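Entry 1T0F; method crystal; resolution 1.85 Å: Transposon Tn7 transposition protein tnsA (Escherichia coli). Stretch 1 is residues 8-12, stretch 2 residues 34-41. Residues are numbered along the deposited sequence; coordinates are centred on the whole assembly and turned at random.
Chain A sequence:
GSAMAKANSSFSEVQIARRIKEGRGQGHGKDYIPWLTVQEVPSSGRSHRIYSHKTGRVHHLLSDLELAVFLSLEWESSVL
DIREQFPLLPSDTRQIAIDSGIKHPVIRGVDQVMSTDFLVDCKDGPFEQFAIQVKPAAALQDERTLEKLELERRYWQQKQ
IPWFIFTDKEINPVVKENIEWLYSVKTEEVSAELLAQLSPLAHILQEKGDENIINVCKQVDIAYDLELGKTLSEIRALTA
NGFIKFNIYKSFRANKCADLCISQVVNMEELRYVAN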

# COMPACT_ATOMS: atom_id res chain seq x y z
N ASN A 8 8.36 -6.69 -17.75
CA ASN A 8 8.90 -7.23 -16.47
C ASN A 8 9.19 -6.13 -15.45
O ASN A 8 9.08 -4.94 -15.76
CB ASN A 8 10.18 -8.05 -16.74
CG ASN A 8 11.18 -7.29 -17.59
OD1 ASN A 8 11.65 -6.22 -17.22
ND2 ASN A 8 11.50 -7.86 -18.75
N SER A 9 9.57 -6.54 -14.24
CA SER A 9 9.86 -5.60 -13.17
C SER A 9 11.31 -5.13 -13.14
O SER A 9 11.65 -4.20 -12.41
CB SER A 9 9.51 -6.23 -11.82
OG SER A 9 10.23 -7.43 -11.61
N SER A 10 12.17 -5.76 -13.94
CA SER A 10 13.57 -5.38 -13.99
C SER A 10 13.79 -4.29 -15.04
O SER A 10 13.14 -4.29 -16.09
CB SER A 10 14.45 -6.59 -14.31
OG SER A 10 14.18 -7.08 -15.61
N PHE A 11 14.71 -3.37 -14.76
CA PHE A 11 15.00 -2.28 -15.67
C PHE A 11 16.44 -2.33 -16.17
O PHE A 11 17.32 -2.87 -15.50
CB PHE A 11 14.79 -0.92 -14.98
CG PHE A 11 13.37 -0.66 -14.56
CD1 PHE A 11 13.10 0.09 -13.42
CD2 PHE A 11 12.30 -1.15 -15.31
CE1 PHE A 11 11.79 0.35 -13.03
CE2 PHE A 11 10.98 -0.90 -14.92
CZ PHE A 11 10.73 -0.14 -13.78
N SER A 12 16.65 -1.76 -17.35
CA SER A 12 17.98 -1.70 -17.95
C SER A 12 18.58 -0.36 -17.53
O SER A 12 17.89 0.47 -16.93
CB SER A 12 17.85 -1.74 -19.48
OG SER A 12 17.08 -0.65 -19.94
N PRO A 34 5.19 7.67 -8.73
CA PRO A 34 5.85 6.49 -8.17
C PRO A 34 6.96 5.93 -9.06
O PRO A 34 6.91 6.06 -10.28
CB PRO A 34 4.71 5.50 -8.00
CG PRO A 34 3.82 5.84 -9.16
CD PRO A 34 3.81 7.35 -9.14
N TRP A 35 7.97 5.32 -8.45
CA TRP A 35 9.07 4.74 -9.21
C TRP A 35 8.56 3.56 -10.04
O TRP A 35 8.90 3.43 -11.22
CB TRP A 35 10.19 4.29 -8.27
CG TRP A 35 11.33 3.61 -8.99
CD1 TRP A 35 11.62 2.27 -8.97
CD2 TRP A 35 12.31 4.22 -9.83
NE1 TRP A 35 12.72 2.02 -9.76
CE2 TRP A 35 13.16 3.19 -10.30
CE3 TRP A 35 12.55 5.54 -10.25
CZ2 TRP A 35 14.24 3.45 -11.16
CZ3 TRP A 35 13.62 5.79 -11.10
CH2 TRP A 35 14.45 4.75 -11.55
N LEU A 36 7.74 2.72 -9.43
CA LEU A 36 7.16 1.56 -10.11
C LEU A 36 5.69 1.81 -10.40
O LEU A 36 5.00 2.47 -9.63
CB LEU A 36 7.27 0.31 -9.24
CG LEU A 36 8.64 -0.12 -8.71
CD1 LEU A 36 8.46 -1.32 -7.78
CD2 LEU A 36 9.58 -0.46 -9.87
N THR A 37 5.20 1.26 -11.51
CA THR A 37 3.81 1.39 -11.91
C THR A 37 3.21 -0.01 -12.00
O THR A 37 3.94 -1.00 -11.91
CB THR A 37 3.67 2.08 -13.28
OG1 THR A 37 4.14 1.19 -14.30
CG2 THR A 37 4.49 3.35 -13.31
N VAL A 38 1.90 -0.10 -12.17
CA VAL A 38 1.25 -1.40 -12.28
C VAL A 38 1.80 -2.21 -13.46
O VAL A 38 1.58 -3.42 -13.56
CB VAL A 38 -0.28 -1.26 -12.45
CG1 VAL A 38 -0.88 -0.61 -11.20
CG2 VAL A 38 -0.60 -0.45 -13.70
N GLN A 39 2.53 -1.54 -14.35
CA GLN A 39 3.13 -2.21 -15.50
C GLN A 39 4.26 -3.12 -15.02
O GLN A 39 4.61 -4.09 -15.68
CB GLN A 39 3.69 -1.19 -16.49
CG GLN A 39 2.65 -0.23 -17.06
CD GLN A 39 1.57 -0.95 -17.86
OE1 GLN A 39 0.75 -1.68 -17.30
NE2 GLN A 39 1.57 -0.74 -19.17
N GLU A 40 4.84 -2.78 -13.87
CA GLU A 40 5.93 -3.57 -13.29
C GLU A 40 5.43 -4.61 -12.30
O GLU A 40 6.21 -5.13 -11.50
CB GLU A 40 6.95 -2.66 -12.60
CG GLU A 40 7.87 -1.89 -13.54
CD GLU A 40 7.18 -0.75 -14.26
OE1 GLU A 40 6.65 0.16 -13.57
OE2 GLU A 40 7.17 -0.74 -15.51
N VAL A 41 4.14 -4.91 -12.33
CA VAL A 41 3.58 -5.90 -11.42
C VAL A 41 4.16 -7.28 -11.73
O VAL A 41 4.24 -7.68 -12.90
CB VAL A 41 2.04 -5.96 -11.52
CG1 VAL A 41 1.62 -6.35 -12.93
CG2 VAL A 41 1.49 -6.94 -10.50

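Two stretches of chain can be held against each other without a single hydrogen bond passing between them, provided that one side offers a nonpolar group to bury and a polar residue on the other side can engage part of its polar group within its own stretch. The contact between residues 8-12 and 34-41 of the transposition protein TnsA illustrates the principle on a small scale. About 261 Å² of surface is buried, counting both sides, and most of it belongs to Phe11, Glu40 and Ser9.

Phe11 makes the largest contribution. Its CA-to-CB bond points toward the second stretch, and with chi1 in the m well the ring reaches in among Trp35, Leu36 and Glu40. Atom CE1 of Phe11 lies 3.9 Å from CD2 of Leu36 and 3.8 Å from NE1 of Trp35, the latter meeting the Phe11 ring at its edge, near its plane. The two aromatic planes are inclined at 71° with the Phe11 ring and the five-membered ring of Trp35 centred 5.8 Å apart, an oblique pairing. Trp35 and Leu36 both leave their backbone sideways, but the ends of their side chains come nearer, so that an indole and a methyl group meet the phenyl ring. A large, flat hydrocarbon suits this site because it can touch several neighbours at once and asks for no polar partner.

Glu40 seems an unlikely companion for a buried phenylalanine. The answer lies in how its chain folds: chi1 is m, chi2 is p, and the carboxylate turns back to its own stretch. There OE1 of Glu40 accepts hydrogen bonds from the backbone N of Thr37 at 2.7 Å and from OG1 of Thr37 at 2.8 Å. The turn is closed further by the backbone, where N of Glu40 donates to O of Thr37 over 2.8 Å. With OE1 held in this way, CG of Glu40 sits 3.4 Å from CZ of Phe11, the shortest contact between the stretches.

Toward the start of the first stretch the packing becomes lighter and more exposed. CA of Ser9 lies 4.4 Å from CA of Glu40, the nearest such approach, and CB of Ser9 lies 3.5 Å from the carbonyl O of Glu40. A small side chain is compatible with so close a passage of backbones. Asn8 adds its carbonyl O, 4.0 Å from CG of Glu40, while its CA-to-CB bond points away from the second stretch. The association thus rests on close packing, apolar round Phe11, with polar order supplied within the second stretch.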